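Local coordinates for protein acyl-coenzyme A oxidase 3 (Yarrowia lipolytica, PDB 5YS9) that oxidises acyl-CoA substrates of various chain lengths to (2E)-enoyl-CoA, using FAD and molecular oxygen and releasing hydrogen peroxide, in peroxisomal fatty acid beta-oxidation, at residues I323-A328 with R354-L359; Y350-L355 with Y622-R627. One frame throughout, in Å; residues are numbered along the deposited sequence.

Contact 1 (I323-A328 with R354-L359); sequences IALRYA and RLLPLL. With FAD (flavin-adenine dinucleotide), chain D.
Two long helices of the C-alpha1 domain, 300-330 and 349-385, cross here with their short segments running roughly antiparallel at 140°, beside the adenosine end of the FAD site. Leu325 carries the contact, using both of its branches. Its CD2 meets Leu355 CD1 at 3.7 Å as the two side chains slide past each other in opposite directions, and it also touches Leu356 CD2 at 3.9 Å. The other branch turns along the second helix, where Leu325 CD1 lies 4.1 Å from Leu359 CB and the two leucines cross at about a right angle. Ala324 CB rests 3.9 Å from Leu355 CD1. Arg354 points elsewhere: bent at chi2 and chi3, it brings NH1 to the FAD ribose, donating to O3B at 2.6 Å with an N-H...O angle of 156° and lying equally near O2B. An alanine here would remove the guanidinium and would probably loosen the grip on the ribose hydroxyls. Van der Waals contact alone joins the two segments, so that fit rather than directed bonds sets how they lie, while the one charged group of 354-359 is spent on the cofactor.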
loop_
_atom_site.group_PDB
_atom_site.type_symbol
_atom_site.label_atom_id
_atom_site.label_comp_id
_atom_site.label_asym_id
_atom_site.label_seq_id
_atom_site.Cartn_x
_atom_site.Cartn_y
_atom_site.Cartn_z
ATOM N N ILE A 323 -11.500 -2.621 13.068
ATOM C CA ILE A 323 -10.267 -2.692 13.904
ATOM C C ILE A 323 -9.766 -1.289 14.278
ATOM O O ILE A 323 -9.559 -0.984 15.495
ATOM C CB ILE A 323 -9.150 -3.507 13.220
ATOM C CG1 ILE A 323 -9.537 -4.991 13.217
ATOM C CG2 ILE A 323 -7.802 -3.301 13.915
ATOM C CD1 ILE A 323 -8.773 -5.777 12.163
ATOM N N ALA A 324 -9.603 -0.436 13.260
ATOM C CA ALA A 324 -9.021 0.922 13.502
ATOM C C ALA A 324 -9.878 1.782 14.382
ATOM O O ALA A 324 -9.332 2.490 15.221
ATOM C CB ALA A 324 -8.741 1.661 12.216
ATOM N N LEU A 325 -11.203 1.718 14.189
ATOM C CA LEU A 325 -12.155 2.552 14.951
ATOM C C LEU A 325 -12.290 2.158 16.420
ATOM O O LEU A 325 -12.365 3.024 17.295
ATOM C CB LEU A 325 -13.529 2.576 14.271
ATOM C CG LEU A 325 -13.554 3.505 13.048
ATOM C CD1 LEU A 325 -14.835 3.426 12.232
ATOM C CD2 LEU A 325 -13.287 4.954 13.447
ATOM N N ARG A 326 -12.337 0.861 16.686
ATOM C CA ARG A 326 -12.365 0.372 18.064
ATOM C C ARG A 326 -11.089 0.719 18.789
ATOM O O ARG A 326 -11.147 1.235 19.917
ATOM C CB ARG A 326 -12.597 -1.138 18.129
ATOM C CG ARG A 326 -14.035 -1.509 17.877
ATOM C CD ARG A 326 -14.184 -3.007 17.805
ATOM N NE ARG A 326 -15.536 -3.299 17.364
ATOM C CZ ARG A 326 -16.074 -4.510 17.185
ATOM N NH1 ARG A 326 -15.359 -5.610 17.361
ATOM N NH2 ARG A 326 -17.347 -4.591 16.775
ATOM N N TYR A 327 -9.940 0.454 18.151
ATOM C CA TYR A 327 -8.666 0.978 18.659
ATOM C C TYR A 327 -8.756 2.461 18.937
ATOM O O TYR A 327 -8.444 2.920 20.022
ATOM C CB TYR A 327 -7.518 0.764 17.678
ATOM C CG TYR A 327 -6.163 1.115 18.240
ATOM C CD1 TYR A 327 -5.651 0.436 19.330
ATOM C CD2 TYR A 327 -5.400 2.091 17.680
ATOM C CE1 TYR A 327 -4.434 0.763 19.877
ATOM C CE2 TYR A 327 -4.178 2.429 18.219
ATOM C CZ TYR A 327 -3.689 1.749 19.321
ATOM O OH TYR A 327 -2.438 2.045 19.840
ATOM N N ALA A 328 -9.216 3.224 17.966
ATOM C CA ALA A 328 -9.312 4.663 18.158
ATOM C C ALA A 328 -10.141 5.105 19.393
ATOM O O ALA A 328 -9.857 6.165 19.975
ATOM C CB ALA A 328 -9.868 5.278 16.893
ATOM N N ARG A 354 -9.429 11.028 9.033
ATOM C CA ARG A 354 -8.743 9.860 8.513
ATOM C C ARG A 354 -9.629 8.637 8.376
ATOM O O ARG A 354 -9.514 7.916 7.412
ATOM C CB ARG A 354 -7.561 9.498 9.395
ATOM C CG ARG A 354 -6.484 10.548 9.474
ATOM C CD ARG A 354 -5.128 9.908 9.299
ATOM N NE ARG A 354 -4.414 9.819 10.554
ATOM C CZ ARG A 354 -3.681 8.786 10.926
ATOM N NH1 ARG A 354 -3.078 8.811 12.089
ATOM N NH2 ARG A 354 -3.550 7.746 10.136
ATOM N N LEU A 355 -10.479 8.379 9.356
ATOM C CA LEU A 355 -11.223 7.136 9.381
ATOM C C LEU A 355 -12.699 7.202 9.063
ATOM O O LEU A 355 -13.236 6.311 8.442
ATOM C CB LEU A 355 -11.043 6.447 10.727
ATOM C CG LEU A 355 -9.637 6.092 11.186
ATOM C CD1 LEU A 355 -9.701 5.443 12.548
ATOM C CD2 LEU A 355 -8.950 5.189 10.185
ATOM N N LEU A 356 -13.377 8.244 9.504
ATOM C CA LEU A 356 -14.855 8.239 9.372
ATOM C C LEU A 356 -15.373 8.280 7.911
ATOM O O LEU A 356 -16.374 7.632 7.613
ATOM C CB LEU A 356 -15.495 9.315 10.229
ATOM C CG LEU A 356 -15.234 9.141 11.724
ATOM C CD1 LEU A 356 -15.906 10.273 12.494
ATOM C CD2 LEU A 356 -15.674 7.800 12.293
ATOM N N PRO A 357 -14.664 8.995 7.001
ATOM C CA PRO A 357 -15.037 8.986 5.583
ATOM C C PRO A 357 -14.899 7.602 4.961
ATOM O O PRO A 357 -15.715 7.213 4.112
ATOM C CB PRO A 357 -14.059 9.968 4.952
ATOM C CG PRO A 357 -13.710 10.901 6.047
ATOM C CD PRO A 357 -13.654 10.035 7.277
ATOM N N LEU A 358 -13.911 6.851 5.449
ATOM C CA LEU A 358 -13.628 5.538 4.938
ATOM C C LEU A 358 -14.663 4.561 5.463
ATOM O O LEU A 358 -15.026 3.628 4.766
ATOM C CB LEU A 358 -12.197 5.120 5.294
ATOM C CG LEU A 358 -11.087 6.102 4.813
ATOM C CD1 LEU A 358 -9.678 5.690 5.192
ATOM C CD2 LEU A 358 -11.151 6.237 3.318
ATOM N N LEU A 359 -15.127 4.777 6.690
ATOM C CA LEU A 359 -16.287 4.067 7.225
ATOM C C LEU A 359 -17.484 4.377 6.341
ATOM O O LEU A 359 -18.237 3.502 6.025
ATOM C CB LEU A 359 -16.576 4.458 8.692
ATOM C CG LEU A 359 -17.916 3.952 9.252
ATOM C CD1 LEU A 359 -17.846 2.457 9.505
ATOM C CD2 LEU A 359 -18.430 4.699 10.500
HETATM P PA FAD D . 0.537 6.610 18.642
HETATM O O1A FAD D . 1.571 7.621 18.963
HETATM O O2A FAD D . -0.526 6.275 19.614
HETATM O O5B FAD D . -0.243 6.977 17.323
HETATM C C5B FAD D . -1.196 6.028 16.868
HETATM C C4B FAD D . -2.080 6.691 15.846
HETATM O O4B FAD D . -2.759 7.774 16.466
HETATM C C3B FAD D . -1.203 7.269 14.766
HETATM O O3B FAD D . -1.763 7.006 13.494
HETATM C C2B FAD D . -1.245 8.749 14.991
HETATM O O2B FAD D . -1.199 9.428 13.742
HETATM C C1B FAD D . -2.543 8.963 15.734
HETATM N N9A FAD D . -2.278 10.083 16.638
HETATM C C8A FAD D . -1.543 10.028 17.751
HETATM N N7A FAD D . -1.476 11.244 18.324
HETATM C C5A FAD D . -2.166 12.100 17.563
HETATM C C6A FAD D . -2.490 13.536 17.592
HETATM N N6A FAD D . -2.059 14.339 18.581
HETATM N N1A FAD D . -3.238 14.019 16.594
HETATM C C2A FAD D . -3.677 13.237 15.604
HETATM N N3A FAD D . -3.424 11.931 15.508
HETATM C C4A FAD D . -2.685 11.324 16.443
HETATM N N1 FAD D . 10.659 1.990 19.584
HETATM C C2 FAD D . 11.808 1.965 20.272
HETATM O O2 FAD D . 11.919 2.697 21.247
HETATM N N3 FAD D . 12.838 1.199 19.940
HETATM C C4 FAD D . 12.797 0.395 18.901
HETATM O O4 FAD D . 13.763 -0.301 18.627
HETATM C C4X FAD D . 11.579 0.352 18.090
HETATM N N5 FAD D . 11.477 -0.441 17.023
HETATM C C5X FAD D . 10.350 -0.470 16.308
HETATM C C6 FAD D . 10.279 -1.321 15.227
HETATM C C7 FAD D . 9.132 -1.372 14.477
HETATM C C7M FAD D . 9.063 -2.286 13.296
HETATM C C8 FAD D . 7.983 -0.519 14.842
HETATM C C8M FAD D . 6.730 -0.566 14.031
HETATM C C9 FAD D . 8.055 0.334 15.918
HETATM C C9A FAD D . 9.201 0.385 16.676
HETATM N N10 FAD D . 9.293 1.245 17.781
HETATM C C10 FAD D . 10.478 1.226 18.507
HETATM C "C1'" FAD D . 8.189 2.107 18.207
HETATM C "C2'" FAD D . 7.822 3.223 17.228
HETATM O "O2'" FAD D . 8.715 4.320 17.375
HETATM C "C3'" FAD D . 6.381 3.684 17.456
HETATM O "O3'" FAD D . 5.531 2.766 16.801
HETATM C "C4'" FAD D . 6.046 5.065 16.915
HETATM O "O4'" FAD D . 7.150 5.925 17.153
HETATM C "C5'" FAD D . 4.862 5.701 17.627
HETATM O "O5'" FAD D . 3.587 5.223 17.227
HETATM P P FAD D . 2.579 4.649 18.318
HETATM O O1P FAD D . 2.376 3.200 18.092
HETATM O O2P FAD D . 3.044 5.104 19.644
HETATM O O3P FAD D . 1.163 5.289 18.002
#

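Contact 2 (Y350-L355 with Y622-R627); sequences YHQRRL and YCKEVR. With FAD (flavin-adenine dinucleotide), chain D.
Arg627 NH1 is the best-held polar atom, gripped by two salt bridges, to Glu30 OE2 and Asp347 OD1. With CG anti to the backbone N and a bend at chi2 (-99°), the side chain reaches those acids while laying its aliphatic part against Gln352. The amide of Gln352 meets this methylene chain obliquely: NE2 sits 3.4 Å from Arg627 CG and 3.7 Å from Arg627 CD, with the amide and guanidinium planes turned 74° apart. These are packing contacts, made to carbons; the hydrogen bond of NE2 goes to Ile346 O. The opposite corner of the amide faces the neighbouring turn of helix 609-628, where Gln352 OE1 lies 3.7 Å from Cys623 CB and 4.0 Å from Lys624 CG. Gln352, its chain extended beyond CG, thus fills the crossing. Cys623 answers from the other helix, its SG 4.0 Å from Arg353 CG. Beyond that carbon Arg353 runs extended to NE, and its guanidinium pairs with Glu595 and Asn620, so the sulfur meets the aliphatic stem and not the charge of that residue; Leu588 of helix 579-596 also packs on Cys623. On the FAD side of helix 349-385, His351 CE1 lies 3.8 Å above one face of the Arg354 guanidinium, offset toward its rim, and His351 ND1 is 4.0 Å from FAD C1B; the imidazole thereby lies beside both the guanidinium and the ribose, and probably helps to position the guanidinium. Tyr350, one residue earlier, meets Phe551 of the second subunit ring to ring. The segments cross at 79°, with axes 9.7 Å apart. Such a nearly perpendicular crossing joins the C-alpha1 domain to the C-terminal helical domain, the two-part all-helical C-terminal region characteristic of acyl-CoA oxidases.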
loop_
_atom_site.group_PDB
_atom_site.type_symbol
_atom_site.label_atom_id
_atom_site.label_comp_id
_atom_site.label_asym_id
_atom_site.label_seq_id
_atom_site.Cartn_x
_atom_site.Cartn_y
_atom_site.Cartn_z
ATOM N N TYR A 350 -8.660 15.507 13.326
ATOM C CA TYR A 350 -7.900 14.936 12.240
ATOM C C TYR A 350 -8.040 13.436 12.139
ATOM O O TYR A 350 -8.096 12.891 11.058
ATOM C CB TYR A 350 -6.434 15.351 12.190
ATOM C CG TYR A 350 -5.924 15.095 10.805
ATOM C CD1 TYR A 350 -6.506 15.724 9.728
ATOM C CD2 TYR A 350 -4.937 14.170 10.556
ATOM C CE1 TYR A 350 -6.088 15.482 8.445
ATOM C CE2 TYR A 350 -4.515 13.921 9.272
ATOM C CZ TYR A 350 -5.103 14.583 8.221
ATOM O OH TYR A 350 -4.714 14.355 6.934
ATOM N N HIS A 351 -8.074 12.764 13.272
ATOM C CA HIS A 351 -8.211 11.348 13.235
ATOM C C HIS A 351 -9.606 10.904 12.715
ATOM O O HIS A 351 -9.725 9.892 11.956
ATOM C CB HIS A 351 -7.890 10.761 14.595
ATOM C CG HIS A 351 -7.481 9.339 14.521
ATOM N ND1 HIS A 351 -6.218 8.964 14.116
ATOM C CD2 HIS A 351 -8.176 8.202 14.747
ATOM C CE1 HIS A 351 -6.140 7.650 14.165
ATOM N NE2 HIS A 351 -7.313 7.163 14.535
ATOM N N GLN A 352 -10.627 11.681 13.085
ATOM C CA GLN A 352 -11.982 11.509 12.553
ATOM C C GLN A 352 -11.991 11.608 11.036
ATOM O O GLN A 352 -12.569 10.746 10.390
ATOM C CB GLN A 352 -12.967 12.526 13.165
ATOM C CG GLN A 352 -13.233 12.307 14.675
ATOM C CD GLN A 352 -14.106 13.377 15.300
ATOM O OE1 GLN A 352 -14.658 14.221 14.586
ATOM N NE2 GLN A 352 -14.261 13.334 16.639
ATOM N N ARG A 353 -11.288 12.582 10.483
ATOM C CA ARG A 353 -11.131 12.746 9.041
ATOM C C ARG A 353 -10.414 11.591 8.363
ATOM O O ARG A 353 -10.700 11.258 7.235
ATOM C CB ARG A 353 -10.420 14.049 8.717
ATOM C CG ARG A 353 -11.319 15.256 8.722
ATOM C CD ARG A 353 -10.507 16.516 8.596
ATOM N NE ARG A 353 -11.331 17.664 8.291
ATOM C CZ ARG A 353 -11.731 17.986 7.077
ATOM N NH1 ARG A 353 -11.381 17.249 6.047
ATOM N NH2 ARG A 353 -12.474 19.048 6.899
ATOM N N ARG A 354 -9.429 11.028 9.033
ATOM C CA ARG A 354 -8.743 9.860 8.513
ATOM C C ARG A 354 -9.629 8.637 8.376
ATOM O O ARG A 354 -9.514 7.916 7.412
ATOM C CB ARG A 354 -7.561 9.498 9.395
ATOM C CG ARG A 354 -6.484 10.548 9.474
ATOM C CD ARG A 354 -5.128 9.908 9.299
ATOM N NE ARG A 354 -4.414 9.819 10.554
ATOM C CZ ARG A 354 -3.681 8.786 10.926
ATOM N NH1 ARG A 354 -3.078 8.811 12.089
ATOM N NH2 ARG A 354 -3.550 7.746 10.136
ATOM N N LEU A 355 -10.479 8.379 9.356
ATOM C CA LEU A 355 -11.223 7.136 9.381
ATOM C C LEU A 355 -12.699 7.202 9.063
ATOM O O LEU A 355 -13.236 6.311 8.442
ATOM C CB LEU A 355 -11.043 6.447 10.727
ATOM C CG LEU A 355 -9.637 6.092 11.186
ATOM C CD1 LEU A 355 -9.701 5.443 12.548
ATOM C CD2 LEU A 355 -8.950 5.189 10.185
ATOM N N TYR A 622 -20.062 16.796 10.019
ATOM C CA TYR A 622 -20.545 15.404 9.883
ATOM C C TYR A 622 -19.581 14.387 10.458
ATOM O O TYR A 622 -19.998 13.342 10.952
ATOM C CB TYR A 622 -20.860 15.054 8.422
ATOM C CG TYR A 622 -22.147 15.664 7.985
ATOM C CD1 TYR A 622 -23.365 15.136 8.429
ATOM C CD2 TYR A 622 -22.161 16.772 7.124
ATOM C CE1 TYR A 622 -24.570 15.690 8.016
ATOM C CE2 TYR A 622 -23.350 17.324 6.705
ATOM C CZ TYR A 622 -24.544 16.778 7.163
ATOM O OH TYR A 622 -25.695 17.333 6.795
ATOM N N CYS A 623 -18.291 14.683 10.370
ATOM C CA CYS A 623 -17.319 13.935 11.159
ATOM C C CYS A 623 -17.783 13.810 12.622
ATOM O O CYS A 623 -17.795 12.727 13.150
ATOM C CB CYS A 623 -15.920 14.571 11.077
ATOM S SG CYS A 623 -14.953 13.979 9.676
ATOM N N LYS A 624 -18.162 14.920 13.262
ATOM C CA LYS A 624 -18.566 14.879 14.669
ATOM C C LYS A 624 -19.887 14.134 14.835
ATOM O O LYS A 624 -20.038 13.424 15.816
ATOM C CB LYS A 624 -18.665 16.255 15.295
ATOM C CG LYS A 624 -17.377 17.076 15.332
ATOM C CD LYS A 624 -17.615 18.431 16.025
ATOM C CE LYS A 624 -17.018 19.635 15.286
ATOM N NZ LYS A 624 -15.563 19.860 15.562
ATOM N N GLU A 625 -20.800 14.235 13.880
ATOM C CA GLU A 625 -22.107 13.524 13.979
ATOM C C GLU A 625 -21.981 12.010 13.830
ATOM O O GLU A 625 -22.704 11.232 14.476
ATOM C CB GLU A 625 -23.130 14.042 12.938
ATOM C CG GLU A 625 -23.571 15.488 13.156
ATOM C CD GLU A 625 -24.147 15.731 14.552
ATOM O OE1 GLU A 625 -25.298 15.316 14.797
ATOM O OE2 GLU A 625 -23.443 16.323 15.406
ATOM N N VAL A 626 -21.062 11.616 12.960
ATOM C CA VAL A 626 -20.759 10.237 12.707
ATOM C C VAL A 626 -19.958 9.653 13.881
ATOM O O VAL A 626 -20.304 8.569 14.400
ATOM C CB VAL A 626 -20.097 10.090 11.329
ATOM C CG1 VAL A 626 -19.452 8.734 11.140
ATOM C CG2 VAL A 626 -21.162 10.311 10.264
ATOM N N ARG A 627 -18.954 10.391 14.343
ATOM C CA ARG A 627 -18.179 9.979 15.489
ATOM C C ARG A 627 -18.975 9.609 16.723
ATOM O O ARG A 627 -18.603 8.680 17.432
ATOM C CB ARG A 627 -17.192 11.058 15.862
ATOM C CG ARG A 627 -16.336 10.677 17.064
ATOM C CD ARG A 627 -16.867 11.298 18.338
ATOM N NE ARG A 627 -16.114 10.942 19.517
ATOM C CZ ARG A 627 -16.261 9.795 20.180
ATOM N NH1 ARG A 627 -15.554 9.590 21.276
ATOM N NH2 ARG A 627 -17.112 8.845 19.756
HETATM P PA FAD D . 0.537 6.610 18.642
HETATM O O1A FAD D . 1.571 7.621 18.963
HETATM O O2A FAD D . -0.526 6.275 19.614
HETATM O O5B FAD D . -0.243 6.977 17.323
HETATM C C5B FAD D . -1.196 6.028 16.868
HETATM C C4B FAD D . -2.080 6.691 15.846
HETATM O O4B FAD D . -2.759 7.774 16.466
HETATM C C3B FAD D . -1.203 7.269 14.766
HETATM O O3B FAD D . -1.763 7.006 13.494
HETATM C C2B FAD D . -1.245 8.749 14.991
HETATM O O2B FAD D . -1.199 9.428 13.742
HETATM C C1B FAD D . -2.543 8.963 15.734
HETATM N N9A FAD D . -2.278 10.083 16.638
HETATM C C8A FAD D . -1.543 10.028 17.751
HETATM N N7A FAD D . -1.476 11.244 18.324
HETATM C C5A FAD D . -2.166 12.100 17.563
HETATM C C6A FAD D . -2.490 13.536 17.592
HETATM N N6A FAD D . -2.059 14.339 18.581
HETATM N N1A FAD D . -3.238 14.019 16.594
HETATM C C2A FAD D . -3.677 13.237 15.604
HETATM N N3A FAD D . -3.424 11.931 15.508
HETATM C C4A FAD D . -2.685 11.324 16.443
HETATM N N1 FAD D . 10.659 1.990 19.584
HETATM C C2 FAD D . 11.808 1.965 20.272
HETATM O O2 FAD D . 11.919 2.697 21.247
HETATM N N3 FAD D . 12.838 1.199 19.940
HETATM C C4 FAD D . 12.797 0.395 18.901
HETATM O O4 FAD D . 13.763 -0.301 18.627
HETATM C C4X FAD D . 11.579 0.352 18.090
HETATM N N5 FAD D . 11.477 -0.441 17.023
HETATM C C5X FAD D . 10.350 -0.470 16.308
HETATM C C6 FAD D . 10.279 -1.321 15.227
HETATM C C7 FAD D . 9.132 -1.372 14.477
HETATM C C7M FAD D . 9.063 -2.286 13.296
HETATM C C8 FAD D . 7.983 -0.519 14.842
HETATM C C8M FAD D . 6.730 -0.566 14.031
HETATM C C9 FAD D . 8.055 0.334 15.918
HETATM C C9A FAD D . 9.201 0.385 16.676
HETATM N N10 FAD D . 9.293 1.245 17.781
HETATM C C10 FAD D . 10.478 1.226 18.507
HETATM C "C1'" FAD D . 8.189 2.107 18.207
HETATM C "C2'" FAD D . 7.822 3.223 17.228
HETATM O "O2'" FAD D . 8.715 4.320 17.375
HETATM C "C3'" FAD D . 6.381 3.684 17.456
HETATM O "O3'" FAD D . 5.531 2.766 16.801
HETATM C "C4'" FAD D . 6.046 5.065 16.915
HETATM O "O4'" FAD D . 7.150 5.925 17.153
HETATM C "C5'" FAD D . 4.862 5.701 17.627
HETATM O "O5'" FAD D . 3.587 5.223 17.227
HETATM P P FAD D . 2.579 4.649 18.318
HETATM O O1P FAD D . 2.376 3.200 18.092
HETATM O O2P FAD D . 3.044 5.104 19.644
HETATM O O3P FAD D . 1.163 5.289 18.002
#

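Helix 349-385 serves both contacts, which share Arg354 and Leu355 and have centres about 8 Å apart. Contact 1 is wholly buried and purely aliphatic between its two segments, whereas contact 2, also largely buried, reaches an exposed edge at Lys624 and works through the stems of polar residues whose charged or amide ends bond outside it. The difference follows their place: the first lies within the C-alpha1 domain, the second links that domain to the C-terminal helices. They also touch, Leu356 CD1 lying 3.2 Å from Cys623 O. One turn of helix therefore faces leucines, the C-terminal helices and, through Arg354, the FAD ribose.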